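PDB 1GYH: arabinan endo-1,5-alpha-l-arabinosidase A from Cellvibrio cellulosa, which hydrolyses alpha-1,5-linked L-arabinofuranose chains of arabinan in plant cell walls, releasing almost exclusively arabinotriose. Local coordinates for residues 20-23 against 27-30; 10-15 against 289-294; 133-138 against 228-233. All blocks are in the same frame, centred on the assembly; numbering follows the deposited sequence.

Contact 1 of 3, residues 20-23 against 27-30; sequences YLFS and GITI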
loop_
_atom_site.group_PDB
_atom_site.type_symbol
_atom_site.label_atom_id
_atom_site.label_comp_id
_atom_site.label_asym_id
_atom_site.label_seq_id
_atom_site.Cartn_x
_atom_site.Cartn_y
_atom_site.Cartn_z
ATOM N N TYR A 20 -5.371 -12.733 -7.264
ATOM C CA TYR A 20 -3.922 -12.507 -7.354
ATOM C C TYR A 20 -3.495 -11.640 -6.198
ATOM O O TYR A 20 -4.218 -10.681 -5.812
ATOM C CB TYR A 20 -3.501 -11.877 -8.681
ATOM C CG TYR A 20 -3.651 -12.837 -9.823
ATOM C CD1 TYR A 20 -4.875 -12.980 -10.472
ATOM C CD2 TYR A 20 -2.600 -13.668 -10.225
ATOM C CE1 TYR A 20 -5.016 -13.874 -11.488
ATOM C CE2 TYR A 20 -2.749 -14.583 -11.248
ATOM C CZ TYR A 20 -3.951 -14.689 -11.879
ATOM O OH TYR A 20 -4.137 -15.588 -12.881
ATOM N N LEU A 21 -2.324 -11.974 -5.648
ATOM C CA LEU A 21 -1.773 -11.311 -4.485
ATOM C C LEU A 21 -0.331 -10.844 -4.817
ATOM O O LEU A 21 0.474 -11.594 -5.402
ATOM C CB LEU A 21 -1.757 -12.270 -3.313
ATOM C CG LEU A 21 -0.918 -11.962 -2.048
ATOM C CD1 LEU A 21 -1.504 -10.813 -1.212
ATOM C CD2 LEU A 21 -0.811 -13.216 -1.186
ATOM N N PHE A 22 -0.050 -9.602 -4.485
ATOM C CA PHE A 22 1.221 -8.946 -4.796
ATOM C C PHE A 22 1.863 -8.506 -3.494
ATOM O O PHE A 22 1.231 -7.878 -2.644
ATOM C CB PHE A 22 1.047 -7.730 -5.715
ATOM C CG PHE A 22 0.323 -8.012 -6.988
ATOM C CD1 PHE A 22 -1.062 -8.272 -6.992
ATOM C CD2 PHE A 22 1.006 -8.046 -8.202
ATOM C CE1 PHE A 22 -1.732 -8.513 -8.186
ATOM C CE2 PHE A 22 0.332 -8.343 -9.408
ATOM C CZ PHE A 22 -1.042 -8.573 -9.396
ATOM N N SER A 23 3.169 -8.781 -3.364
ATOM C CA SER A 23 3.921 -8.477 -2.154
ATOM C C SER A 23 5.261 -7.794 -2.493
ATOM O O SER A 23 5.866 -8.029 -3.560
ATOM C CB SER A 23 4.185 -9.778 -1.377
ATOM O OG SER A 23 5.044 -9.581 -0.238
ATOM N N GLY A 27 11.635 -8.248 -7.499
ATOM C CA GLY A 27 10.862 -8.071 -8.736
ATOM C C GLY A 27 9.328 -7.908 -8.550
ATOM O O GLY A 27 8.628 -7.812 -9.537
ATOM N N ILE A 28 8.872 -7.769 -7.306
ATOM C CA ILE A 28 7.467 -7.894 -6.838
ATOM C C ILE A 28 6.991 -9.352 -6.977
ATOM O O ILE A 28 6.960 -9.896 -8.062
ATOM C CB ILE A 28 6.505 -6.950 -7.520
ATOM C CG1 ILE A 28 6.794 -5.478 -7.224
ATOM C CG2 ILE A 28 5.032 -7.258 -7.077
ATOM C CD1 ILE A 28 6.678 -5.013 -5.787
ATOM N N THR A 29 6.678 -9.981 -5.851
ATOM C CA THR A 29 6.268 -11.384 -5.807
ATOM C C THR A 29 4.746 -11.463 -6.046
ATOM O O THR A 29 3.998 -10.710 -5.438
ATOM C CB THR A 29 6.586 -11.997 -4.440
ATOM O OG1 THR A 29 7.955 -11.763 -4.043
ATOM C CG2 THR A 29 6.453 -13.513 -4.508
ATOM N N ILE A 30 4.338 -12.357 -6.945
ATOM C CA ILE A 30 2.926 -12.574 -7.312
ATOM C C ILE A 30 2.475 -14.013 -6.992
ATOM O O ILE A 30 3.132 -14.963 -7.388
ATOM C CB ILE A 30 2.666 -12.295 -8.784
ATOM C CG1 ILE A 30 3.319 -10.985 -9.244
ATOM C CG2 ILE A 30 1.083 -12.292 -9.048
ATOM C CD1 ILE A 30 3.228 -10.720 -10.835
#

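Contact 2 of 3, residues 10-15 against 289-294; sequences PVMTRE and LKILNL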
loop_
_atom_site.group_PDB
_atom_site.type_symbol
_atom_site.label_atom_id
_atom_site.label_comp_id
_atom_site.label_asym_id
_atom_site.label_seq_id
_atom_site.Cartn_x
_atom_site.Cartn_y
_atom_site.Cartn_z
ATOM N N PRO A 10 0.801 -6.100 1.344
ATOM C CA PRO A 10 -0.010 -6.802 0.333
ATOM C C PRO A 10 -1.116 -5.989 -0.319
ATOM O O PRO A 10 -1.718 -5.109 0.301
ATOM C CB PRO A 10 -0.607 -7.962 1.106
ATOM C CG PRO A 10 -0.843 -7.371 2.443
ATOM C CD PRO A 10 0.440 -6.522 2.707
ATOM N N VAL A 11 -1.317 -6.285 -1.595
ATOM C CA VAL A 11 -2.473 -5.845 -2.366
ATOM C C VAL A 11 -3.034 -7.030 -3.183
ATOM O O VAL A 11 -2.355 -8.059 -3.395
ATOM C CB VAL A 11 -2.148 -4.669 -3.287
ATOM C CG1 VAL A 11 -1.795 -3.399 -2.473
ATOM C CG2 VAL A 11 -1.041 -5.055 -4.310
ATOM N N MET A 12 -4.283 -6.891 -3.641
ATOM C CA MET A 12 -4.991 -8.002 -4.314
ATOM C C MET A 12 -5.913 -7.481 -5.396
ATOM O O MET A 12 -6.358 -6.323 -5.354
ATOM C CB MET A 12 -5.850 -8.819 -3.324
ATOM C CG MET A 12 -5.102 -9.671 -2.306
ATOM S SD MET A 12 -6.134 -10.553 -1.082
ATOM C CE MET A 12 -7.175 -11.468 -2.084
ATOM N N THR A 13 -6.203 -8.360 -6.345
ATOM C CA THR A 13 -7.205 -8.150 -7.387
ATOM C C THR A 13 -7.757 -9.474 -7.914
ATOM O O THR A 13 -7.182 -10.523 -7.688
ATOM C CB THR A 13 -6.636 -7.250 -8.504
ATOM O OG1 THR A 13 -7.707 -6.525 -9.099
ATOM C CG2 THR A 13 -5.928 -8.012 -9.638
ATOM N N ARG A 14 -8.853 -9.426 -8.646
ATOM C CA ARG A 14 -9.441 -10.625 -9.222
ATOM C C ARG A 14 -9.528 -10.453 -10.730
ATOM O O ARG A 14 -9.980 -9.407 -11.216
ATOM C CB ARG A 14 -10.852 -10.890 -8.647
ATOM C CG ARG A 14 -11.507 -12.159 -9.165
ATOM C CD ARG A 14 -12.856 -12.639 -8.515
ATOM N NE ARG A 14 -12.930 -14.123 -8.448
ATOM C CZ ARG A 14 -13.995 -14.848 -8.030
ATOM N NH1 ARG A 14 -15.118 -14.259 -7.660
ATOM N NH2 ARG A 14 -13.929 -16.172 -7.986
ATOM N N GLU A 15 -9.090 -11.484 -11.454
ATOM C CA GLU A 15 -9.287 -11.594 -12.894
ATOM C C GLU A 15 -10.088 -12.838 -13.183
ATOM O O GLU A 15 -9.628 -13.962 -12.936
ATOM C CB GLU A 15 -7.941 -11.692 -13.620
ATOM C CG GLU A 15 -8.053 -11.782 -15.157
ATOM C CD GLU A 15 -6.731 -11.930 -15.894
ATOM O OE1 GLU A 15 -5.721 -12.387 -15.313
ATOM O OE2 GLU A 15 -6.688 -11.564 -17.080
ATOM N N LEU A 289 0.230 -12.901 5.735
ATOM C CA LEU A 289 -1.002 -12.369 5.160
ATOM C C LEU A 289 -2.193 -12.526 6.109
ATOM O O LEU A 289 -2.407 -13.600 6.693
ATOM C CB LEU A 289 -1.333 -13.106 3.872
ATOM C CG LEU A 289 -2.667 -12.665 3.219
ATOM C CD1 LEU A 289 -2.580 -11.248 2.724
ATOM C CD2 LEU A 289 -2.992 -13.588 2.108
ATOM N N LYS A 290 -2.984 -11.463 6.226
ATOM C CA LYS A 290 -4.259 -11.529 6.955
ATOM C C LYS A 290 -5.343 -10.774 6.143
ATOM O O LYS A 290 -5.103 -9.676 5.650
ATOM C CB LYS A 290 -4.147 -11.006 8.388
ATOM C CG LYS A 290 -3.315 -11.791 9.318
ATOM C CD LYS A 290 -3.777 -13.235 9.597
ATOM C CE LYS A 290 -2.683 -14.064 10.244
ATOM N NZ LYS A 290 -3.080 -15.456 10.640
ATOM N N ILE A 291 -6.490 -11.427 5.944
ATOM C CA ILE A 291 -7.688 -10.819 5.338
ATOM C C ILE A 291 -8.800 -10.870 6.406
ATOM O O ILE A 291 -9.075 -11.937 6.978
ATOM C CB ILE A 291 -8.135 -11.605 4.088
ATOM C CG1 ILE A 291 -6.997 -11.686 3.074
ATOM C CG2 ILE A 291 -9.408 -10.956 3.480
ATOM C CD1 ILE A 291 -7.302 -12.411 1.824
ATOM N N LEU A 292 -9.361 -9.707 6.728
ATOM C CA LEU A 292 -10.377 -9.546 7.767
ATOM C C LEU A 292 -11.647 -8.972 7.158
ATOM O O LEU A 292 -11.583 -8.188 6.194
ATOM C CB LEU A 292 -9.929 -8.585 8.870
ATOM C CG LEU A 292 -8.703 -9.003 9.728
ATOM C CD1 LEU A 292 -7.518 -8.630 9.002
ATOM C CD2 LEU A 292 -8.694 -8.265 11.089
ATOM N N ASN A 293 -12.796 -9.362 7.714
ATOM C CA ASN A 293 -14.081 -8.766 7.287
ATOM C C ASN A 293 -14.193 -7.354 7.834
ATOM O O ASN A 293 -13.971 -7.101 9.010
ATOM C CB ASN A 293 -15.272 -9.655 7.720
ATOM C CG ASN A 293 -15.207 -11.051 7.111
ATOM O OD1 ASN A 293 -15.356 -11.215 5.888
ATOM N ND2 ASN A 293 -14.937 -12.077 7.961
ATOM N N LEU A 294 -14.501 -6.415 6.952
ATOM C CA LEU A 294 -14.575 -5.014 7.277
ATOM C C LEU A 294 -16.055 -4.640 7.487
ATOM O O LEU A 294 -16.859 -4.688 6.528
ATOM C CB LEU A 294 -13.950 -4.191 6.141
ATOM C CG LEU A 294 -13.645 -2.696 6.322
ATOM C CD1 LEU A 294 -12.843 -2.397 7.568
ATOM C CD2 LEU A 294 -12.879 -2.215 5.047
#

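Contact 3 of 3, residues 133-138 against 228-233; sequences IADDHG and KQVTGP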
loop_
_atom_site.group_PDB
_atom_site.type_symbol
_atom_site.label_atom_id
_atom_site.label_comp_id
_atom_site.label_asym_id
_atom_site.label_seq_id
_atom_site.Cartn_x
_atom_site.Cartn_y
_atom_site.Cartn_z
ATOM N N ILE A 133 -6.658 5.753 -6.726
ATOM C CA ILE A 133 -8.089 6.008 -6.417
ATOM C C ILE A 133 -8.735 6.866 -7.501
ATOM O O ILE A 133 -8.184 7.890 -7.916
ATOM C CB ILE A 133 -8.274 6.657 -5.018
ATOM C CG1 ILE A 133 -9.780 6.850 -4.683
ATOM C CG2 ILE A 133 -7.567 8.049 -4.918
ATOM C CD1 ILE A 133 -10.514 5.513 -4.466
ATOM N N ALA A 134 -9.911 6.458 -7.976
ATOM C CA ALA A 134 -10.673 7.278 -8.886
ATOM C C ALA A 134 -11.792 8.023 -8.158
ATOM O O ALA A 134 -12.317 7.527 -7.160
ATOM C CB ALA A 134 -11.260 6.458 -9.999
ATOM N N ASP A 135 -12.151 9.190 -8.698
ATOM C CA ASP A 135 -13.228 10.019 -8.156
ATOM C C ASP A 135 -14.502 9.928 -9.004
ATOM O O ASP A 135 -14.559 9.124 -9.920
ATOM C CB ASP A 135 -12.743 11.467 -7.885
ATOM C CG ASP A 135 -12.451 12.292 -9.123
ATOM O OD1 ASP A 135 -12.938 11.994 -10.250
ATOM O OD2 ASP A 135 -11.741 13.337 -9.015
ATOM N N ASP A 136 -15.505 10.756 -8.703
ATOM C CA ASP A 136 -16.773 10.723 -9.424
ATOM C C ASP A 136 -16.776 11.555 -10.716
ATOM O O ASP A 136 -17.812 11.653 -11.379
ATOM C CB ASP A 136 -17.886 11.298 -8.531
ATOM C CG ASP A 136 -18.372 10.335 -7.485
ATOM O OD1 ASP A 136 -17.970 9.156 -7.393
ATOM O OD2 ASP A 136 -19.197 10.705 -6.657
ATOM N N HIS A 137 -15.653 12.212 -11.024
ATOM C CA HIS A 137 -15.544 13.197 -12.094
ATOM C C HIS A 137 -14.580 12.737 -13.188
ATOM O O HIS A 137 -14.004 13.572 -13.877
ATOM C CB HIS A 137 -15.051 14.548 -11.536
ATOM C CG HIS A 137 -15.832 15.031 -10.353
ATOM N ND1 HIS A 137 -17.150 15.425 -10.457
ATOM C CD2 HIS A 137 -15.513 15.121 -9.034
ATOM C CE1 HIS A 137 -17.603 15.761 -9.260
ATOM N NE2 HIS A 137 -16.630 15.596 -8.379
ATOM N N GLY A 138 -14.402 11.433 -13.350
ATOM C CA GLY A 138 -13.571 10.916 -14.431
ATOM C C GLY A 138 -12.044 11.038 -14.201
ATOM O O GLY A 138 -11.250 10.894 -15.166
ATOM N N LYS A 228 -15.453 13.973 2.481
ATOM C CA LYS A 228 -16.447 13.982 1.396
ATOM C C LYS A 228 -15.804 13.990 -0.002
ATOM O O LYS A 228 -16.296 13.292 -0.910
ATOM C CB LYS A 228 -17.489 15.134 1.544
ATOM C CG LYS A 228 -18.565 14.919 2.664
ATOM C CD LYS A 228 -19.657 13.825 2.327
ATOM C CE LYS A 228 -20.739 13.690 3.453
ATOM N NZ LYS A 228 -22.134 14.185 3.096
ATOM N N GLN A 229 -14.699 14.714 -0.192
ATOM C CA GLN A 229 -14.008 14.728 -1.492
ATOM C C GLN A 229 -12.668 13.999 -1.417
ATOM O O GLN A 229 -12.053 13.913 -0.351
ATOM C CB GLN A 229 -13.750 16.148 -1.966
ATOM C CG GLN A 229 -14.998 17.032 -1.992
ATOM C CD GLN A 229 -16.121 16.529 -2.877
ATOM O OE1 GLN A 229 -17.304 16.899 -2.671
ATOM N NE2 GLN A 229 -15.780 15.732 -3.869
ATOM N N VAL A 230 -12.223 13.451 -2.536
ATOM C CA VAL A 230 -10.996 12.647 -2.510
ATOM C C VAL A 230 -9.741 13.480 -2.098
ATOM O O VAL A 230 -8.814 12.919 -1.512
ATOM C CB VAL A 230 -10.751 11.943 -3.850
ATOM C CG1 VAL A 230 -10.294 12.921 -4.914
ATOM C CG2 VAL A 230 -9.786 10.802 -3.665
ATOM N N THR A 231 -9.785 14.782 -2.383
ATOM C CA THR A 231 -8.716 15.732 -2.116
ATOM C C THR A 231 -8.679 16.285 -0.675
ATOM O O THR A 231 -7.894 17.203 -0.398
ATOM C CB THR A 231 -8.776 16.909 -3.100
ATOM O OG1 THR A 231 -10.102 17.486 -3.141
ATOM C CG2 THR A 231 -8.540 16.490 -4.511
ATOM N N GLY A 232 -9.540 15.783 0.216
ATOM C CA GLY A 232 -9.558 16.139 1.615
ATOM C C GLY A 232 -10.502 17.285 1.991
ATOM O O GLY A 232 -11.248 17.807 1.155
ATOM N N PRO A 233 -10.494 17.687 3.251
ATOM C CA PRO A 233 -9.648 17.099 4.311
ATOM C C PRO A 233 -10.221 15.838 4.935
ATOM O O PRO A 233 -11.445 15.730 5.128
ATOM C CB PRO A 233 -9.651 18.190 5.373
ATOM C CG PRO A 233 -11.103 18.834 5.238
ATOM C CD PRO A 233 -11.353 18.795 3.748
#

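Contact 1 of 3, residues 20-23 against 27-30
F22 and S23 pair antiparallel with I30 and T29 across a short connection, whose residues 25-26 join the neighbouring sheet, in the first blade of the five-bladed beta-propeller. S23 and T29 form the hydrogen-bonded pair. S23 N donates to T29 O at 3.0 Å. T29 N returns a bond to S23 O at 3.1 Å. F22 and I30 form the next, non-hydrogen-bonded pair, their CA atoms 4.7 Å apart. Two CA-H...O contacts add to the ladder, from I30 CA to L21 O and from F22 CA to T29 O.

The side chains of F22 and I30 share one face of the sheet. They lie side by side and point the same way. I30 CG2 sits 4.0 Å above the plane of the F22 ring, offset toward its rim. The other branch, CG1, lies anti to the carbonyl carbon of I30 (chi1 -46°) and comes to 3.9 Å from F22 CD2. I28 CG2 approaches the same ring at its edge. Y20 takes I30 CG2 at the edge of its own ring, so this one methyl serves two aromatics. P67, I69 and L78 of the next blade pack on F22, which makes this face part of the interface between blades.

S23 and T29 turn their side chains to the other face. S23 lies about 6 Å from D9, the probable proton acceptor, side chain to side chain. Its OG stands anti to the backbone N (chi1 174°) and is hydrogen-bonded to H8 N.

Contact 2 of 3, residues 10-15 against 289-294
L289 touches P10 between strand 286-296 and strand 11-15, and I291 touches M12 two residues further on. The strands belong to different sheets. Side chains alone join these two segments, and all four touching residues are buried.

L289 comes first. The leucine tip bends over to the proline. CD1 is the branch that touches, 4.2 Å from P10 CB on the proline ring. Y312 packs on L289 as well.

K290 turns away from strand 11-15. Its NZ is held by the backbone oxygens of L309 and Y312 and by Q4 OE1, which ties the strand to both ends of the chain.

I291 lies on the same side of the strand as L289, and the end of its side chain comes up to strand 11-15. It meets M12 tip to tip. I291 CD1 is 3.6 Å from M12 SD and 4.0 Å from M12 CE, so the sulfur and its methyl both lie against one methyl group. The extended chi2 of I291 (-180°) carries CD1 out to this meeting. The M12 chain bends at chi3 (57°), which turns CE aside and leaves SD to make the closer approach.

P10 also packs on V275 and L21, and M12 on W268 and L21. The four side chains therefore pack between two neighbouring sheets. P10 follows D9, the probable proton acceptor, and its side chain is about 5 Å from that of H262, the probable calcium ligand. This is the packing between the first and last blades that closes the ring of a beta-propeller.

Contact 3 of 3, residues 133-138 against 228-233
A type I beta turn from Q229 to G232 follows strand 221-227 and packs against the end of strand 131-134, joining two neighbouring blades of the propeller. V230, in the turn, touches strand 131-134 and the residue after it with both of its methyls. Its CG2 lies 3.8 Å from I133 CG2 and 4.1 Å from I133 CG1. The valine and isoleucine lie alongside each other, running opposite ways. V230 CG1 turns to D135 instead and touches CB at 4.1 Å. The chi1 of 73° places CG1 between the backbone N and carbonyl carbon of V230 and leaves CG2 anti to N, so each methyl meets a different residue. The turn is closed by G232 N donating to Q229 O at 3.2 Å.

In the fold, the sheet of strands 131-134 to 169-173 meets here the sheet of strands 191-199 to 248-251. Y203 of the second sheet and W141 of the first both pack on I133 and V230.

D135 begins an Asx turn where the strand ends. H137 N donates to D135 OD1 at 2.8 Å, from above the carboxylate plane, 50° out of it. The other oxygen, OD2, accepts from W141 NE1 and Q139 NE2, so both carboxylate oxygens are engaged.

In the fold
Contacts 1 and 2 share a sheet and touch. Strand 18-23 is the neighbour of strand 11-15, and Y20 N to T13 O (2.9 Å) and F22 N to V11 O (3.0 Å) are probable hydrogen bonds between them. Their centres are 12 Å apart. Contact 1 lies inside the long chain loop that contact 2 closes. Both border the site of D9, the probable proton acceptor: P10 is its next residue in the chain, and S23 comes near from the neighbouring strand. Contact 3 lies away from the annotated sites. Its centre is 27 Å from that of contact 1, and the two lie on opposite sides of the chain's centre; it is 23 Å from that of contact 2.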